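Long-range contact in transferrin (Manduca sexta, PDB 6WB6), which binds a single ferric ion together with carbonate and transports iron in the hornworm Manduca sexta: residues Ala416-Gly430 with Asn633-Phe647. Numbering follows the deposited sequence.
Sequences AKKYNLHPVFHEVYG and NNAAKGLATTEKLDF
His426 and Ala640 form a hydrogen-bonded pair where strand 422-428 meets strand 638-641, an edge strand of the four-stranded antiparallel sheet in the C-terminal transferrin-like half. Strand 587-590 flanks 422-428 on its other side, and 422-428 leads on to 437-443 in the other sheet of the lobe, consistent with the hinge strands that join the two domains of a transferrin lobe. A classic beta bulge ends the pairing: Lys637 and Gly638 both face Val428, whose O takes a nearly straight bond from Lys637 N (2.8 Å) and a weak one from Gly638 N.

Glu427 reaches along the turn at 633-636. Its CB leaves the sheet on the same face as Leu639; chi1 of -75° and an extended chain beyond CG then carry the carboxylate to Asn633. On the way CG lies 3.9 Å from Ala636 CB and also touches Leu639 CD2; CD remains against the same alanine methyl. At the tip the two oxygens grip Asn633: OE2 accepts a bond from its backbone N (2.8 Å) and OE1 one from ND2 (2.9 Å), both on the syn side, with the amide turned 78° from the carboxylate plane. This pair of bonds fixes the group's rotation. With an alanine here, Asn633 N and ND2 would probably lose their acceptors and the asparagine amide would be freer to turn.

Toward the start of strand 422-428, Pro423 CD sits over one face of the Phe647 ring, a CH-pi contact. Between these ends, Thr642 OG1 and His426 ND1 share a nearly straight hydrogen bond of 3.1 Å at the edge of the imidazole.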
# COMPACT_ATOMS: atom_id res chain seq x y z
N ALA A 416 -3.96 -4.20 25.42
CA ALA A 416 -3.81 -2.84 25.93
C ALA A 416 -3.86 -2.78 27.45
O ALA A 416 -3.11 -2.02 28.07
CB ALA A 416 -4.88 -1.92 25.33
N LYS A 417 -4.76 -3.55 28.08
CA LYS A 417 -4.77 -3.58 29.54
C LYS A 417 -3.44 -4.08 30.06
O LYS A 417 -2.93 -3.58 31.06
CB LYS A 417 -5.90 -4.47 30.05
CG LYS A 417 -6.94 -3.77 30.91
N LYS A 418 -2.84 -5.04 29.36
CA LYS A 418 -1.74 -5.80 29.93
C LYS A 418 -0.40 -5.15 29.63
O LYS A 418 0.48 -5.15 30.50
CB LYS A 418 -1.77 -7.24 29.38
CG LYS A 418 -0.46 -8.02 29.51
CD LYS A 418 -0.45 -8.86 30.73
CE LYS A 418 -1.19 -10.15 30.48
NZ LYS A 418 -0.24 -11.18 30.01
N TYR A 419 -0.24 -4.63 28.43
CA TYR A 419 1.05 -4.06 27.98
C TYR A 419 0.99 -2.58 27.68
O TYR A 419 1.93 -2.11 27.16
CB TYR A 419 1.46 -4.73 26.69
CG TYR A 419 1.79 -6.16 26.92
CD1 TYR A 419 2.84 -6.47 27.75
CD2 TYR A 419 1.01 -7.16 26.39
CE1 TYR A 419 3.17 -7.77 28.00
CE2 TYR A 419 1.37 -8.47 26.57
CZ TYR A 419 2.38 -8.75 27.45
OH TYR A 419 2.70 -9.99 27.73
N ASN A 420 -0.10 -1.93 28.05
CA ASN A 420 -0.29 -0.50 27.78
C ASN A 420 0.05 -0.16 26.34
O ASN A 420 0.70 0.85 26.04
CB ASN A 420 0.53 0.34 28.75
CG ASN A 420 0.04 1.75 28.83
OD1 ASN A 420 -1.10 2.04 28.44
ND2 ASN A 420 0.89 2.64 29.34
N LEU A 421 -0.39 -1.01 25.42
CA LEU A 421 -0.29 -0.75 23.99
C LEU A 421 -1.62 -0.24 23.48
O LEU A 421 -2.64 -0.31 24.16
CB LEU A 421 0.12 -2.02 23.25
CG LEU A 421 1.37 -2.69 23.80
CD1 LEU A 421 1.56 -4.06 23.15
CD2 LEU A 421 2.56 -1.80 23.54
N HIS A 422 -1.61 0.24 22.24
CA HIS A 422 -2.81 0.79 21.64
C HIS A 422 -2.80 0.52 20.13
O HIS A 422 -1.73 0.48 19.52
CB HIS A 422 -2.90 2.30 21.91
CG HIS A 422 -1.93 3.11 21.12
ND1 HIS A 422 -0.63 3.34 21.54
CD2 HIS A 422 -2.06 3.77 19.94
CE1 HIS A 422 -0.01 4.10 20.66
NE2 HIS A 422 -0.85 4.38 19.67
N PRO A 423 -3.96 0.36 19.52
CA PRO A 423 -3.99 0.00 18.09
C PRO A 423 -3.59 1.18 17.23
O PRO A 423 -3.94 2.32 17.53
CB PRO A 423 -5.44 -0.40 17.85
CG PRO A 423 -6.22 0.22 18.92
CD PRO A 423 -5.30 0.44 20.11
N VAL A 424 -2.86 0.89 16.16
CA VAL A 424 -2.41 1.91 15.21
C VAL A 424 -3.12 1.78 13.88
O VAL A 424 -3.55 2.77 13.29
CB VAL A 424 -0.88 1.86 15.03
CG1 VAL A 424 -0.42 2.82 13.89
CG2 VAL A 424 -0.17 2.20 16.31
N PHE A 425 -3.23 0.55 13.37
CA PHE A 425 -3.96 0.29 12.14
C PHE A 425 -4.39 -1.17 12.16
O PHE A 425 -3.84 -1.98 12.92
CB PHE A 425 -3.12 0.59 10.90
CG PHE A 425 -1.88 -0.25 10.79
CD1 PHE A 425 -0.69 0.17 11.36
CD2 PHE A 425 -1.90 -1.47 10.14
CE1 PHE A 425 0.45 -0.60 11.28
CE2 PHE A 425 -0.76 -2.24 10.06
CZ PHE A 425 0.41 -1.81 10.63
N HIS A 426 -5.40 -1.46 11.35
CA HIS A 426 -6.05 -2.76 11.33
C HIS A 426 -6.33 -3.16 9.89
O HIS A 426 -6.24 -2.33 8.96
CB HIS A 426 -7.36 -2.71 12.12
CG HIS A 426 -8.32 -1.71 11.59
ND1 HIS A 426 -8.49 -0.46 12.14
CD2 HIS A 426 -9.15 -1.76 10.51
CE1 HIS A 426 -9.41 0.20 11.46
NE2 HIS A 426 -9.81 -0.56 10.46
N GLU A 427 -6.66 -4.44 9.71
CA GLU A 427 -7.04 -4.98 8.42
C GLU A 427 -8.46 -4.58 8.05
O GLU A 427 -9.33 -4.45 8.91
CB GLU A 427 -6.93 -6.51 8.41
CG GLU A 427 -5.51 -6.98 8.34
CD GLU A 427 -5.34 -8.48 8.21
OE1 GLU A 427 -6.32 -9.24 8.41
OE2 GLU A 427 -4.21 -8.89 7.96
N VAL A 428 -8.66 -4.34 6.77
CA VAL A 428 -10.00 -4.20 6.23
C VAL A 428 -10.20 -5.26 5.16
O VAL A 428 -9.26 -5.78 4.57
CB VAL A 428 -10.27 -2.79 5.67
CG1 VAL A 428 -10.30 -1.79 6.79
CG2 VAL A 428 -9.25 -2.41 4.61
N TYR A 429 -11.47 -5.57 4.91
CA TYR A 429 -11.82 -6.73 4.11
C TYR A 429 -12.91 -6.37 3.11
O TYR A 429 -13.48 -5.29 3.12
CB TYR A 429 -12.28 -7.87 5.01
CG TYR A 429 -11.33 -8.16 6.13
CD1 TYR A 429 -10.13 -8.80 5.88
CD2 TYR A 429 -11.63 -7.80 7.43
CE1 TYR A 429 -9.25 -9.08 6.90
CE2 TYR A 429 -10.74 -8.09 8.47
CZ TYR A 429 -9.56 -8.73 8.19
OH TYR A 429 -8.65 -9.02 9.17
N GLY A 430 -13.16 -7.31 2.20
CA GLY A 430 -14.21 -7.13 1.21
C GLY A 430 -13.87 -6.13 0.13
O GLY A 430 -12.82 -5.47 0.16
N ASN A 633 -3.63 -11.44 6.95
CA ASN A 633 -4.50 -12.49 6.45
C ASN A 633 -4.67 -12.35 4.95
O ASN A 633 -4.76 -11.24 4.43
CB ASN A 633 -5.85 -12.42 7.13
CG ASN A 633 -5.77 -12.84 8.57
OD1 ASN A 633 -5.42 -13.98 8.85
ND2 ASN A 633 -6.02 -11.90 9.49
N ASN A 634 -4.67 -13.49 4.26
CA ASN A 634 -4.88 -13.49 2.81
C ASN A 634 -6.15 -12.75 2.43
O ASN A 634 -6.24 -12.22 1.32
CB ASN A 634 -4.93 -14.92 2.26
CG ASN A 634 -3.56 -15.62 2.26
OD1 ASN A 634 -2.70 -15.38 3.12
ND2 ASN A 634 -3.38 -16.52 1.29
N ALA A 635 -7.14 -12.69 3.32
CA ALA A 635 -8.38 -11.99 3.02
C ALA A 635 -8.26 -10.48 3.11
O ALA A 635 -9.17 -9.76 2.66
CB ALA A 635 -9.50 -12.45 3.96
N ALA A 636 -7.19 -9.96 3.70
CA ALA A 636 -7.07 -8.52 3.85
C ALA A 636 -7.08 -7.85 2.48
O ALA A 636 -6.41 -8.30 1.54
CB ALA A 636 -5.79 -8.15 4.60
N LYS A 637 -7.85 -6.79 2.37
CA LYS A 637 -7.93 -5.98 1.18
C LYS A 637 -7.34 -4.60 1.38
O LYS A 637 -7.41 -3.76 0.48
CB LYS A 637 -9.39 -5.84 0.75
CG LYS A 637 -10.17 -7.15 0.78
CD LYS A 637 -9.45 -8.26 0.05
CE LYS A 637 -9.25 -7.97 -1.41
NZ LYS A 637 -9.15 -9.30 -2.10
N GLY A 638 -6.79 -4.34 2.56
CA GLY A 638 -6.17 -3.07 2.82
C GLY A 638 -5.87 -2.90 4.29
O GLY A 638 -6.15 -3.77 5.12
N LEU A 639 -5.32 -1.74 4.59
CA LEU A 639 -5.01 -1.36 5.95
C LEU A 639 -5.60 0.01 6.19
O LEU A 639 -5.58 0.85 5.29
CB LEU A 639 -3.51 -1.35 6.18
CG LEU A 639 -2.84 -2.69 5.94
CD1 LEU A 639 -1.35 -2.49 6.04
CD2 LEU A 639 -3.34 -3.76 6.95
N ALA A 640 -6.18 0.21 7.38
CA ALA A 640 -6.64 1.52 7.84
C ALA A 640 -6.21 1.75 9.28
O ALA A 640 -6.16 0.82 10.08
CB ALA A 640 -8.16 1.63 7.77
N THR A 641 -5.90 3.02 9.59
CA THR A 641 -5.64 3.41 10.96
C THR A 641 -6.87 3.18 11.82
O THR A 641 -8.00 3.36 11.37
CB THR A 641 -5.23 4.88 11.02
OG1 THR A 641 -6.21 5.68 10.34
CG2 THR A 641 -3.88 5.08 10.36
N THR A 642 -6.63 2.78 13.06
CA THR A 642 -7.70 2.46 14.00
C THR A 642 -8.18 3.75 14.65
O THR A 642 -7.38 4.47 15.26
CB THR A 642 -7.18 1.47 15.05
OG1 THR A 642 -6.52 0.38 14.41
CG2 THR A 642 -8.33 0.94 15.87
N GLU A 643 -9.47 4.06 14.51
CA GLU A 643 -10.03 5.21 15.20
C GLU A 643 -9.98 5.00 16.71
O GLU A 643 -10.28 3.92 17.22
CB GLU A 643 -11.47 5.47 14.75
CG GLU A 643 -11.59 5.88 13.29
CD GLU A 643 -10.74 7.11 12.96
OE1 GLU A 643 -10.71 8.06 13.78
OE2 GLU A 643 -10.10 7.12 11.89
N LYS A 644 -9.57 6.06 17.42
CA LYS A 644 -9.57 6.02 18.88
C LYS A 644 -10.92 5.58 19.43
O LYS A 644 -10.99 4.78 20.36
CB LYS A 644 -9.19 7.41 19.42
CG LYS A 644 -8.72 7.43 20.88
N LEU A 645 -12.02 6.07 18.86
CA LEU A 645 -13.32 5.68 19.39
C LEU A 645 -13.59 4.20 19.20
O LEU A 645 -14.23 3.57 20.05
CB LEU A 645 -14.44 6.50 18.76
CG LEU A 645 -14.69 7.87 19.40
CD1 LEU A 645 -13.47 8.77 19.29
CD2 LEU A 645 -15.90 8.55 18.76
N ASP A 646 -13.15 3.62 18.07
CA ASP A 646 -13.26 2.17 17.90
C ASP A 646 -12.38 1.44 18.90
O ASP A 646 -12.82 0.47 19.52
CB ASP A 646 -12.90 1.77 16.47
CG ASP A 646 -13.77 2.48 15.41
OD1 ASP A 646 -14.94 2.77 15.70
OD2 ASP A 646 -13.26 2.74 14.30
N PHE A 647 -11.14 1.90 19.08
CA PHE A 647 -10.31 1.39 20.16
C PHE A 647 -11.07 1.43 21.48
O PHE A 647 -11.17 0.42 22.19
CB PHE A 647 -9.04 2.22 20.28
CG PHE A 647 -8.11 1.75 21.38
CD1 PHE A 647 -8.09 0.43 21.77
CD2 PHE A 647 -7.26 2.65 22.01
CE1 PHE A 647 -7.22 -0.00 22.77
CE2 PHE A 647 -6.39 2.24 22.99
CZ PHE A 647 -6.37 0.90 23.38